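Local coordinates for protein pyocin S5 (Pseudomonas aeruginosa PAO1, PDB 6THK) that acts as a bacteriocin against susceptible bacteria, probably by forming a channel that depolarises their cytoplasmic membrane, at residues Met216-Glu221 with Gln293-Lys298; Asp392-Gln397 with Phe459-Ala464; His107-Asp112 with Ser178-Val183; Glu138-Ile143 with Asp163-Ala168. The protein carries 1 engineered substitution. One frame throughout, in Å; residues are numbered along the deposited sequence.

In the fold
The four contacts are strung along a very elongated, almost wholly helical chain. Contacts 3 and 4 lie toward one end, with centres about 26 Å apart, and share the long helix 157-212. Contact 4 closes within the loop of chain that contact 3 spans, pairing that helix with helix 133-145, whereas contact 3 pairs it with helix 95-121. Contact 1 follows near the middle of the chain, joining helix 214-227 to helix 272-338, about 58 Å from contact 3 between centres. Contact 2 comes last, in the pore-forming domain, its centre about 140 Å from that of contact 4. Long helices thus keep the presumed channel-forming end far from the helical bundle at the other end.

Contact 1: residues Met216-Glu221 with Gln293-Lys298; sequences MKVQSE and QARLVK. With ZN (zinc ion), chain G.
Gln-219 and Arg-295 mark the nearest approach of the two helical backbones, yet their CA atoms are still 10.0 Å apart, a gap that takes long side chains to bridge. Arg-295, on helix 272-338, does most of this. Its chain runs out extended, with CG opposite the backbone N across chi1 (-170°), and then bends at chi3 (-45°) so that the guanidinium arrives beside helix 214-227. There it slides past Val-218, whose CG1 lies 3.6 Å from Arg-295 NH2 and approaches the planar group obliquely. A branched valine suits this spot: it is buried, and it also packs on Ser-291 and Leu-292 of the long helix. Gln-219 comes from another direction, crossing the arginine at about a right angle, and its amide end reaches the edge of the guanidinium near NH1, the two planes 74° apart. Leu-222 and Val-248 of helix 237-267 also pack on the Arg-295 side chain.

One turn on from Lys-217, Glu-221 binds a zinc ion through OE2 at 2.3 Å, and Glu-288 of helix 272-338 supplies a second carboxylate. The other oxygen of Glu-221, OE1, forms a salt bridge with Lys-255. Within the turn, Ser-220 OG bonds to Met-216 O at 2.8 Å, satisfying the hydroxyl on its own helix. The contact itself is thin, but zinc ties the same two helices together through paired carboxylates, and the positive charges of the metal and Lys-255 would probably favour an ionised Glu-221.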
loop_
_atom_site.group_PDB
_atom_site.type_symbol
_atom_site.label_atom_id
_atom_site.label_comp_id
_atom_site.label_asym_id
_atom_site.label_seq_id
_atom_site.Cartn_x
_atom_site.Cartn_y
_atom_site.Cartn_z
ATOM N N MET A 216 8.483 4.181 -0.663
ATOM C CA MET A 216 7.860 5.473 -0.769
ATOM C C MET A 216 7.094 5.588 -2.044
ATOM O O MET A 216 6.085 6.238 -2.088
ATOM C CB MET A 216 8.912 6.555 -0.693
ATOM C CG MET A 216 10.091 6.175 0.184
ATOM S SD MET A 216 9.602 5.911 1.882
ATOM C CE MET A 216 10.856 4.778 2.436
ATOM N N LYS A 217 7.579 4.965 -3.093
ATOM C CA LYS A 217 6.865 5.038 -4.354
ATOM C C LYS A 217 5.498 4.373 -4.315
ATOM O O LYS A 217 4.530 4.922 -4.823
ATOM C CB LYS A 217 7.715 4.423 -5.466
ATOM C CG LYS A 217 7.011 4.317 -6.805
ATOM C CD LYS A 217 7.018 5.645 -7.544
ATOM C CE LYS A 217 5.964 5.672 -8.632
ATOM N NZ LYS A 217 6.202 6.782 -9.589
ATOM N N VAL A 218 5.412 3.206 -3.688
ATOM C CA VAL A 218 4.144 2.491 -3.617
ATOM C C VAL A 218 3.101 3.308 -2.866
ATOM O O VAL A 218 1.955 3.390 -3.274
ATOM C CB VAL A 218 4.306 1.116 -2.948
ATOM C CG1 VAL A 218 2.952 0.472 -2.730
ATOM C CG2 VAL A 218 5.188 0.218 -3.794
ATOM N N GLN A 219 3.522 3.918 -1.769
ATOM C CA GLN A 219 2.659 4.786 -0.953
ATOM C C GLN A 219 2.065 5.924 -1.780
ATOM O O GLN A 219 0.846 6.106 -1.761
ATOM C CB GLN A 219 3.369 5.320 0.313
ATOM C CG GLN A 219 2.484 6.215 1.214
ATOM C CD GLN A 219 1.216 5.512 1.667
ATOM O OE1 GLN A 219 0.117 5.794 1.182
ATOM N NE2 GLN A 219 1.364 4.537 2.551
ATOM N N SER A 220 2.921 6.621 -2.564
ATOM C CA SER A 220 2.559 7.723 -3.462
ATOM C C SER A 220 1.603 7.249 -4.554
ATOM O O SER A 220 0.633 7.937 -4.867
ATOM C CB SER A 220 3.806 8.346 -4.079
ATOM O OG SER A 220 4.841 8.480 -3.118
ATOM N N GLU A 221 1.839 6.056 -5.098
ATOM C CA GLU A 221 0.950 5.494 -6.105
ATOM C C GLU A 221 -0.432 5.215 -5.524
ATOM O O GLU A 221 -1.433 5.517 -6.179
ATOM C CB GLU A 221 1.528 4.209 -6.657
ATOM C CG GLU A 221 2.344 4.413 -7.902
ATOM C CD GLU A 221 3.072 3.131 -8.210
ATOM O OE1 GLU A 221 2.404 2.148 -8.602
ATOM O OE2 GLU A 221 4.308 3.095 -8.027
ATOM N N GLN A 293 1.669 -6.754 -1.384
ATOM C CA GLN A 293 1.192 -7.976 -0.737
ATOM C C GLN A 293 1.472 -7.958 0.761
ATOM O O GLN A 293 0.598 -8.345 1.543
ATOM C CB GLN A 293 1.773 -9.212 -1.418
ATOM C CG GLN A 293 0.912 -9.697 -2.580
ATOM C CD GLN A 293 1.599 -10.685 -3.508
ATOM O OE1 GLN A 293 0.948 -11.341 -4.333
ATOM N NE2 GLN A 293 2.928 -10.798 -3.428
ATOM N N ALA A 294 2.653 -7.436 1.162
ATOM C CA ALA A 294 3.071 -7.276 2.564
ATOM C C ALA A 294 2.117 -6.333 3.286
ATOM O O ALA A 294 1.769 -6.598 4.436
ATOM C CB ALA A 294 4.495 -6.732 2.642
ATOM N N ARG A 295 1.686 -5.240 2.589
ATOM C CA ARG A 295 0.734 -4.216 3.042
ATOM C C ARG A 295 -0.646 -4.843 3.247
ATOM O O ARG A 295 -1.278 -4.596 4.277
ATOM C CB ARG A 295 0.643 -3.123 1.978
ATOM C CG ARG A 295 -0.108 -1.857 2.379
ATOM C CD ARG A 295 0.100 -0.777 1.332
ATOM N NE ARG A 295 1.505 -0.679 0.912
ATOM C CZ ARG A 295 2.313 0.331 1.210
ATOM N NH1 ARG A 295 1.862 1.372 1.903
ATOM N NH2 ARG A 295 3.574 0.322 0.794
ATOM N N LEU A 296 -1.093 -5.671 2.270
ATOM C CA LEU A 296 -2.374 -6.378 2.299
ATOM C C LEU A 296 -2.501 -7.302 3.508
ATOM O O LEU A 296 -3.555 -7.315 4.140
ATOM C CB LEU A 296 -2.604 -7.135 0.977
ATOM C CG LEU A 296 -3.984 -7.768 0.736
ATOM C CD1 LEU A 296 -5.115 -6.778 0.937
ATOM C CD2 LEU A 296 -4.062 -8.365 -0.648
ATOM N N VAL A 297 -1.419 -8.029 3.860
ATOM C CA VAL A 297 -1.367 -8.930 5.022
ATOM C C VAL A 297 -1.651 -8.134 6.315
ATOM O O VAL A 297 -2.482 -8.566 7.131
ATOM C CB VAL A 297 -0.025 -9.716 5.088
ATOM C CG1 VAL A 297 0.196 -10.350 6.460
ATOM C CG2 VAL A 297 0.047 -10.778 3.994
ATOM N N LYS A 298 -0.969 -6.971 6.477
ATOM C CA LYS A 298 -1.142 -6.088 7.635
ATOM C C LYS A 298 -2.586 -5.574 7.682
ATOM O O LYS A 298 -3.166 -5.529 8.758
ATOM C CB LYS A 298 -0.161 -4.890 7.612
ATOM C CG LYS A 298 1.300 -5.196 7.271
ATOM C CD LYS A 298 2.166 -5.675 8.449
ATOM C CE LYS A 298 2.715 -7.086 8.249
ATOM N NZ LYS A 298 3.519 -7.234 6.991
HETATM ZN ZN ZN G . 5.690 2.234 -9.705
#

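Contact 2: residues Asp392-Gln397 with Phe459-Ala464; sequences DSLDKQ and FATATA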
loop_
_atom_site.group_PDB
_atom_site.type_symbol
_atom_site.label_atom_id
_atom_site.label_comp_id
_atom_site.label_asym_id
_atom_site.label_seq_id
_atom_site.Cartn_x
_atom_site.Cartn_y
_atom_site.Cartn_z
ATOM N N ASP A 392 -26.597 -16.368 57.333
ATOM C CA ASP A 392 -25.482 -17.282 57.528
ATOM C C ASP A 392 -25.428 -18.226 56.355
ATOM O O ASP A 392 -24.365 -18.599 55.936
ATOM C CB ASP A 392 -25.650 -18.102 58.815
ATOM C CG ASP A 392 -24.919 -17.511 60.006
ATOM O OD1 ASP A 392 -24.410 -16.388 59.885
ATOM O OD2 ASP A 392 -24.864 -18.158 61.076
ATOM N N SER A 393 -26.578 -18.615 55.836
ATOM C CA SER A 393 -26.666 -19.534 54.711
ATOM C C SER A 393 -26.400 -18.884 53.355
ATOM O O SER A 393 -26.445 -19.542 52.329
ATOM C CB SER A 393 -28.053 -20.175 54.686
ATOM O OG SER A 393 -28.349 -20.738 53.428
ATOM N N LEU A 394 -26.167 -17.585 53.378
ATOM C CA LEU A 394 -25.902 -16.762 52.188
ATOM C C LEU A 394 -24.815 -17.282 51.275
ATOM O O LEU A 394 -23.685 -17.529 51.697
ATOM C CB LEU A 394 -25.608 -15.297 52.552
ATOM C CG LEU A 394 -25.895 -14.273 51.458
ATOM C CD1 LEU A 394 -26.544 -13.046 52.041
ATOM C CD2 LEU A 394 -24.634 -13.940 50.654
ATOM N N ASP A 395 -25.171 -17.352 49.996
ATOM C CA ASP A 395 -24.343 -17.803 48.890
ATOM C C ASP A 395 -23.631 -16.577 48.292
ATOM O O ASP A 395 -24.294 -15.754 47.661
ATOM C CB ASP A 395 -25.257 -18.472 47.860
ATOM C CG ASP A 395 -24.512 -19.023 46.680
ATOM O OD1 ASP A 395 -24.061 -18.223 45.849
ATOM O OD2 ASP A 395 -24.342 -20.258 46.611
ATOM N N LYS A 396 -22.292 -16.479 48.457
ATOM C CA LYS A 396 -21.456 -15.340 48.019
ATOM C C LYS A 396 -21.299 -15.181 46.500
ATOM O O LYS A 396 -21.211 -14.045 46.024
ATOM C CB LYS A 396 -20.066 -15.405 48.673
ATOM N N GLN A 397 -21.253 -16.310 45.759
ATOM C CA GLN A 397 -21.084 -16.366 44.302
ATOM C C GLN A 397 -22.286 -15.775 43.529
ATOM O O GLN A 397 -22.063 -14.877 42.708
ATOM C CB GLN A 397 -20.848 -17.811 43.858
ATOM N N PHE A 459 -31.152 -5.971 46.833
ATOM C CA PHE A 459 -31.751 -6.864 45.849
ATOM C C PHE A 459 -30.898 -8.136 45.637
ATOM O O PHE A 459 -31.472 -9.227 45.588
ATOM C CB PHE A 459 -32.006 -6.111 44.524
ATOM C CG PHE A 459 -33.062 -5.007 44.531
ATOM C CD1 PHE A 459 -33.696 -4.626 45.712
ATOM C CD2 PHE A 459 -33.414 -4.347 43.354
ATOM C CE1 PHE A 459 -34.685 -3.625 45.709
ATOM C CE2 PHE A 459 -34.393 -3.350 43.356
ATOM C CZ PHE A 459 -35.028 -3.004 44.533
ATOM N N ALA A 460 -29.534 -8.007 45.537
ATOM C CA ALA A 460 -28.612 -9.163 45.358
ATOM C C ALA A 460 -28.776 -10.172 46.508
ATOM O O ALA A 460 -28.734 -11.387 46.283
ATOM C CB ALA A 460 -27.160 -8.694 45.266
ATOM N N THR A 461 -29.046 -9.653 47.723
ATOM C CA THR A 461 -29.327 -10.432 48.932
ATOM C C THR A 461 -30.590 -11.311 48.766
ATOM O O THR A 461 -30.530 -12.491 49.072
ATOM C CB THR A 461 -29.417 -9.490 50.134
ATOM O OG1 THR A 461 -28.175 -8.796 50.238
ATOM C CG2 THR A 461 -29.678 -10.222 51.429
ATOM N N ALA A 462 -31.719 -10.751 48.277
ATOM C CA ALA A 462 -32.975 -11.483 48.065
ATOM C C ALA A 462 -32.832 -12.643 47.086
ATOM O O ALA A 462 -33.610 -13.581 47.162
ATOM C CB ALA A 462 -34.045 -10.532 47.559
ATOM N N THR A 463 -31.847 -12.574 46.157
ATOM C CA THR A 463 -31.618 -13.593 45.119
ATOM C C THR A 463 -30.662 -14.736 45.526
ATOM O O THR A 463 -30.630 -15.778 44.864
ATOM C CB THR A 463 -31.098 -12.945 43.813
ATOM O OG1 THR A 463 -29.744 -12.548 44.025
ATOM C CG2 THR A 463 -31.962 -11.778 43.315
ATOM N N ALA A 464 -29.850 -14.523 46.568
ATOM C CA ALA A 464 -28.847 -15.498 47.002
ATOM C C ALA A 464 -29.099 -16.085 48.391
ATOM O O ALA A 464 -28.341 -16.954 48.826
ATOM C CB ALA A 464 -27.477 -14.836 46.969
#
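This is a backbone-led contact in the pore-forming domain, where Leu-394 and Asp-395, in the loop leading into helix 396-409, meet Thr-461 and Ala-464 toward the C-terminal end of helix 451-464. Asp-395 N points at Ala-464 O in a weak hydrogen bond, 3.4 Å long but fairly straight, with an N-H...O angle of 163°. Two close contacts flank it: Ala-464 CB sits 3.4 Å from Asp-395 O, where the alanine methyl adds little bulk, and Asp-395 CB lies 3.6 Å from Ala-464 O. Beside the hydrogen bond, the Leu-394 side chain extends toward helix 451-464, its CD1 touching Thr-461 CG2 at 4.3 Å, a loose apolar pairing that uses the methyl branch of the threonine. The hydroxyl branch has other business, bonding with Tyr-423 and with Ile-457 O.

Asp-395 also serves its own helix. With CG opposite the backbone N across chi1 (-178°), its OD1 accepts from Met-398 N, the classic job of an aspartate at an N-cap. Helices 451-464 and 468-481 largely overlap the predicted membrane-spanning region, consistent with the hydrophobic helical hairpin that channel-forming colicins bury in the middle of their helical bundle.

Contact 3: residues His107-Asp112 with Ser178-Val183; sequences HKMESD and SEAVKV
Met-109 and Val-181 pack helix 95-121 against helix 157-212 in a near-antiparallel pair, part of a helical bundle to which helix 42-87 also contributes, through Val-75 and Ile-71. The axes of the two short segments approach to 9.8 Å at an angle of 151° between their directions. The tight part of the contact belongs to Met-109. Its flexible thioether chain runs toward the other helix and turns at chi3 (66°), which lays the terminal CE against the turn at Ala-180: CE is 3.6 Å from Ala-180 CB and 3.9 Å from Val-181 CG2. Alanine suits the place because its short side chain admits the methionine tip close to the backbone, and Val-75 and Leu-184 pack on the methionine as well.

Toward the other flank the packing thins. Glu-110 offers only its aliphatic stem, CG lying 4.3 Å from Val-181 CG1, while its carboxylate carries on to a salt bridge with Arg-185 further along helix 157-212. A glutamate fits such a border, greasy at the base and charged at the tip. On the exposed side of helix 95-121, Lys-108 NZ pairs with Asp-112 one turn later, 3.1 Å from OD1 and on its syn lone pair. Back in the buried part, the methyl Met-109 CE comes to 3.4 Å from the main-chain oxygen Ala-180 O.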
loop_
_atom_site.group_PDB
_atom_site.type_symbol
_atom_site.label_atom_id
_atom_site.label_comp_id
_atom_site.label_asym_id
_atom_site.label_seq_id
_atom_site.Cartn_x
_atom_site.Cartn_y
_atom_site.Cartn_z
ATOM N N HIS A 107 26.783 8.943 -46.105
ATOM C CA HIS A 107 25.702 8.878 -47.086
ATOM C C HIS A 107 26.089 9.549 -48.407
ATOM O O HIS A 107 25.742 9.045 -49.482
ATOM C CB HIS A 107 24.385 9.424 -46.523
ATOM C CG HIS A 107 23.180 8.785 -47.146
ATOM N ND1 HIS A 107 22.964 7.410 -47.062
ATOM C CD2 HIS A 107 22.175 9.339 -47.867
ATOM C CE1 HIS A 107 21.844 7.180 -47.730
ATOM N NE2 HIS A 107 21.329 8.311 -48.222
ATOM N N LYS A 108 26.861 10.652 -48.318
ATOM C CA LYS A 108 27.377 11.396 -49.475
ATOM C C LYS A 108 28.454 10.567 -50.201
ATOM O O LYS A 108 28.468 10.535 -51.432
ATOM C CB LYS A 108 27.904 12.791 -49.049
ATOM C CG LYS A 108 28.626 13.613 -50.131
ATOM C CD LYS A 108 27.766 13.922 -51.363
ATOM C CE LYS A 108 28.580 14.511 -52.487
ATOM N NZ LYS A 108 27.805 14.561 -53.756
ATOM N N MET A 109 29.331 9.893 -49.431
ATOM C CA MET A 109 30.402 9.031 -49.934
ATOM C C MET A 109 29.853 7.808 -50.641
ATOM O O MET A 109 30.410 7.422 -51.667
ATOM C CB MET A 109 31.300 8.583 -48.791
ATOM C CG MET A 109 32.440 9.525 -48.540
ATOM S SD MET A 109 33.162 9.304 -46.906
ATOM C CE MET A 109 33.826 7.707 -47.048
ATOM N N GLU A 110 28.789 7.193 -50.092
ATOM C CA GLU A 110 28.112 6.024 -50.658
ATOM C C GLU A 110 27.427 6.363 -51.999
ATOM O O GLU A 110 27.348 5.495 -52.869
ATOM C CB GLU A 110 27.041 5.485 -49.687
ATOM C CG GLU A 110 27.535 4.586 -48.568
ATOM C CD GLU A 110 26.490 4.204 -47.534
ATOM O OE1 GLU A 110 26.757 3.268 -46.752
ATOM O OE2 GLU A 110 25.419 4.849 -47.478
ATOM N N SER A 111 26.866 7.591 -52.131
ATOM C CA SER A 111 26.174 8.015 -53.349
ATOM C C SER A 111 27.150 8.300 -54.480
ATOM O O SER A 111 26.862 7.938 -55.623
ATOM C CB SER A 111 25.225 9.180 -53.095
ATOM O OG SER A 111 25.823 10.143 -52.247
ATOM N N ASP A 112 28.330 8.880 -54.143
ATOM C CA ASP A 112 29.434 9.135 -55.067
ATOM C C ASP A 112 30.006 7.793 -55.490
ATOM O O ASP A 112 30.266 7.610 -56.685
ATOM C CB ASP A 112 30.542 9.980 -54.413
ATOM C CG ASP A 112 30.139 11.399 -54.062
ATOM O OD1 ASP A 112 29.046 11.831 -54.492
ATOM O OD2 ASP A 112 30.910 12.072 -53.347
ATOM N N SER A 178 35.678 3.049 -52.080
ATOM C CA SER A 178 35.257 1.795 -51.446
ATOM C C SER A 178 35.988 1.576 -50.138
ATOM O O SER A 178 35.361 1.153 -49.170
ATOM C CB SER A 178 35.463 0.605 -52.369
ATOM O OG SER A 178 34.335 0.423 -53.205
ATOM N N GLU A 179 37.293 1.897 -50.097
ATOM C CA GLU A 179 38.112 1.771 -48.896
ATOM C C GLU A 179 37.720 2.837 -47.858
ATOM O O GLU A 179 37.592 2.520 -46.676
ATOM C CB GLU A 179 39.606 1.882 -49.251
ATOM C CG GLU A 179 40.522 1.094 -48.323
ATOM C CD GLU A 179 40.447 -0.422 -48.423
ATOM O OE1 GLU A 179 40.170 -0.944 -49.529
ATOM O OE2 GLU A 179 40.678 -1.091 -47.389
ATOM N N ALA A 180 37.497 4.086 -48.312
ATOM C CA ALA A 180 37.121 5.208 -47.450
ATOM C C ALA A 180 35.809 4.935 -46.707
ATOM O O ALA A 180 35.694 5.283 -45.533
ATOM C CB ALA A 180 37.017 6.486 -48.268
ATOM N N VAL A 181 34.838 4.310 -47.403
ATOM C CA VAL A 181 33.508 3.926 -46.913
ATOM C C VAL A 181 33.638 2.804 -45.855
ATOM O O VAL A 181 33.002 2.904 -44.805
ATOM C CB VAL A 181 32.553 3.542 -48.094
ATOM C CG1 VAL A 181 31.317 2.791 -47.612
ATOM C CG2 VAL A 181 32.144 4.766 -48.910
ATOM N N LYS A 182 34.462 1.752 -46.129
ATOM C CA LYS A 182 34.692 0.619 -45.219
ATOM C C LYS A 182 35.236 1.100 -43.880
ATOM O O LYS A 182 34.761 0.656 -42.834
ATOM C CB LYS A 182 35.657 -0.404 -45.839
ATOM C CG LYS A 182 35.003 -1.328 -46.857
ATOM C CD LYS A 182 36.036 -2.059 -47.720
ATOM C CE LYS A 182 35.405 -3.096 -48.622
ATOM N NZ LYS A 182 34.584 -2.479 -49.700
ATOM N N VAL A 183 36.206 2.033 -43.915
ATOM C CA VAL A 183 36.818 2.630 -42.732
ATOM C C VAL A 183 35.801 3.501 -41.973
ATOM O O VAL A 183 35.652 3.293 -40.773
ATOM C CB VAL A 183 38.139 3.375 -43.062
ATOM C CG1 VAL A 183 38.687 4.119 -41.844
ATOM C CG2 VAL A 183 39.185 2.406 -43.610
#

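Contact 4: residues Glu138-Ile143 with Asp163-Ala168; sequences EAWVKI and DELERA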
loop_
_atom_site.group_PDB
_atom_site.type_symbol
_atom_site.label_atom_id
_atom_site.label_comp_id
_atom_site.label_asym_id
_atom_site.label_seq_id
_atom_site.Cartn_x
_atom_site.Cartn_y
_atom_site.Cartn_z
ATOM N N GLU A 138 44.078 -3.269 -77.384
ATOM C CA GLU A 138 43.306 -4.350 -78.001
ATOM C C GLU A 138 41.980 -4.535 -77.307
ATOM O O GLU A 138 40.986 -4.878 -77.958
ATOM C CB GLU A 138 44.113 -5.666 -78.066
ATOM C CG GLU A 138 45.383 -5.590 -78.915
ATOM C CD GLU A 138 45.254 -5.432 -80.425
ATOM O OE1 GLU A 138 44.113 -5.375 -80.942
ATOM O OE2 GLU A 138 46.311 -5.363 -81.094
ATOM N N ALA A 139 41.958 -4.265 -76.013
ATOM C CA ALA A 139 40.736 -4.351 -75.259
ATOM C C ALA A 139 39.847 -3.220 -75.733
ATOM O O ALA A 139 38.667 -3.415 -75.969
ATOM C CB ALA A 139 41.017 -4.227 -73.780
ATOM N N TRP A 140 40.417 -2.032 -75.873
ATOM C CA TRP A 140 39.658 -0.875 -76.331
ATOM C C TRP A 140 39.143 -1.065 -77.753
ATOM O O TRP A 140 38.027 -0.689 -78.071
ATOM C CB TRP A 140 40.479 0.406 -76.229
ATOM C CG TRP A 140 40.654 0.885 -74.837
ATOM C CD1 TRP A 140 40.135 0.328 -73.718
ATOM C CD2 TRP A 140 41.403 2.022 -74.407
ATOM N NE1 TRP A 140 40.513 1.040 -72.615
ATOM C CE2 TRP A 140 41.296 2.087 -73.012
ATOM C CE3 TRP A 140 42.158 2.988 -75.067
ATOM C CZ2 TRP A 140 41.911 3.076 -72.266
ATOM C CZ3 TRP A 140 42.767 3.968 -74.324
ATOM C CH2 TRP A 140 42.640 4.006 -72.938
ATOM N N VAL A 141 39.963 -1.660 -78.608
ATOM C CA VAL A 141 39.573 -1.901 -79.987
ATOM C C VAL A 141 38.375 -2.830 -80.046
ATOM O O VAL A 141 37.446 -2.598 -80.805
ATOM C CB VAL A 141 40.714 -2.529 -80.790
ATOM C CG1 VAL A 141 40.166 -3.205 -82.031
ATOM C CG2 VAL A 141 41.745 -1.481 -81.154
ATOM N N LYS A 142 38.386 -3.857 -79.206
ATOM C CA LYS A 142 37.299 -4.820 -79.153
ATOM C C LYS A 142 36.009 -4.122 -78.748
ATOM O O LYS A 142 34.947 -4.447 -79.253
ATOM C CB LYS A 142 37.622 -5.955 -78.185
ATOM N N ILE A 143 36.094 -3.186 -77.813
ATOM C CA ILE A 143 34.910 -2.451 -77.402
ATOM C C ILE A 143 34.372 -1.643 -78.570
ATOM O O ILE A 143 33.179 -1.635 -78.831
ATOM C CB ILE A 143 35.214 -1.474 -76.253
ATOM C CG1 ILE A 143 35.598 -2.242 -74.991
ATOM C CG2 ILE A 143 34.019 -0.589 -75.967
ATOM C CD1 ILE A 143 36.166 -1.370 -73.890
ATOM N N ASP A 163 36.526 8.447 -73.655
ATOM C CA ASP A 163 35.507 7.819 -72.815
ATOM C C ASP A 163 36.084 6.728 -71.919
ATOM O O ASP A 163 35.678 6.609 -70.751
ATOM C CB ASP A 163 34.355 7.280 -73.683
ATOM C CG ASP A 163 33.551 8.384 -74.366
ATOM O OD1 ASP A 163 33.694 9.559 -73.963
ATOM O OD2 ASP A 163 32.738 8.065 -75.266
ATOM N N GLU A 164 37.055 5.957 -72.464
ATOM C CA GLU A 164 37.738 4.868 -71.775
ATOM C C GLU A 164 38.691 5.369 -70.700
ATOM O O GLU A 164 38.850 4.701 -69.681
ATOM C CB GLU A 164 38.423 3.930 -72.768
ATOM C CG GLU A 164 37.474 2.897 -73.351
ATOM C CD GLU A 164 36.609 2.163 -72.347
ATOM O OE1 GLU A 164 37.158 1.369 -71.553
ATOM O OE2 GLU A 164 35.385 2.408 -72.327
ATOM N N LEU A 165 39.293 6.559 -70.915
ATOM C CA LEU A 165 40.164 7.207 -69.941
ATOM C C LEU A 165 39.323 7.809 -68.811
ATOM O O LEU A 165 39.770 7.833 -67.664
ATOM C CB LEU A 165 41.050 8.265 -70.600
ATOM C CG LEU A 165 42.140 7.728 -71.530
ATOM C CD1 LEU A 165 42.692 8.818 -72.411
ATOM C CD2 LEU A 165 43.262 7.040 -70.756
ATOM N N GLU A 166 38.083 8.259 -69.122
ATOM C CA GLU A 166 37.162 8.776 -68.102
ATOM C C GLU A 166 36.755 7.607 -67.192
ATOM O O GLU A 166 36.744 7.757 -65.972
ATOM C CB GLU A 166 35.925 9.423 -68.745
ATOM C CG GLU A 166 35.234 10.438 -67.842
ATOM C CD GLU A 166 33.779 10.755 -68.154
ATOM O OE1 GLU A 166 33.040 11.112 -67.206
ATOM O OE2 GLU A 166 33.377 10.658 -69.337
ATOM N N ARG A 167 36.498 6.429 -67.800
ATOM C CA ARG A 167 36.153 5.183 -67.116
ATOM C C ARG A 167 37.330 4.660 -66.264
ATOM O O ARG A 167 37.089 4.039 -65.221
ATOM C CB ARG A 167 35.676 4.131 -68.127
ATOM C CG ARG A 167 34.827 3.029 -67.507
ATOM C CD ARG A 167 34.218 2.106 -68.531
ATOM N NE ARG A 167 35.231 1.289 -69.196
ATOM C CZ ARG A 167 35.587 0.071 -68.800
ATOM N NH1 ARG A 167 35.023 -0.481 -67.733
ATOM N NH2 ARG A 167 36.511 -0.603 -69.469
ATOM N N ALA A 168 38.593 4.944 -66.686
ATOM C CA ALA A 168 39.808 4.577 -65.941
ATOM C C ALA A 168 39.896 5.409 -64.652
ATOM O O ALA A 168 40.289 4.884 -63.615
ATOM C CB ALA A 168 41.048 4.801 -66.794
#
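Trp-140 and Glu-164 meet where helix 133-145 crosses helix 157-212 in a helical bundle that also includes helix 42-87. The core of the meeting is a CH-pi contact: Glu-164 CB lies over one face of the indole, 3.4 Å from Trp-140 CE2 and 24° off the normal of the five-membered ring. Leu-165 takes a different position, its CD2 coming to the ring edge 3.8 Å from Trp-140 CH2. A tryptophan suits this place because the two axes stay 12.1 Å apart, crossing at 119°, and a large flat ring spans the gap with both face and rim to offer. Ile-143, one turn along, adds its CD1 at 3.7 Å from Glu-164 OE1, a greasy neighbour beside a carboxylate.

That carboxylate is buried, and what satisfies it lies one turn on. The glutamate chain folds at chi2 (-48°), which lets its methylenes rest on the indole while the charged end turns to Arg-167, whose guanidinium takes it side-on. The pairing would probably keep the glutamate ionised despite its apolar surroundings.

A further shell holds the arginine and the tryptophan in turn. Ile-53 of helix 42-87 and Phe-157 pack on the indole, and Arg-167 NH1 bonds to the main-chain oxygens of Phe-120 and Pro-124, fixing the guanidinium in place. Arg-167 NE and Arg-167 NH2 then lie 3.0 and 2.9 Å from Glu-164 OE1, both donating to that single oxygen, which sits in the guanidinium plane.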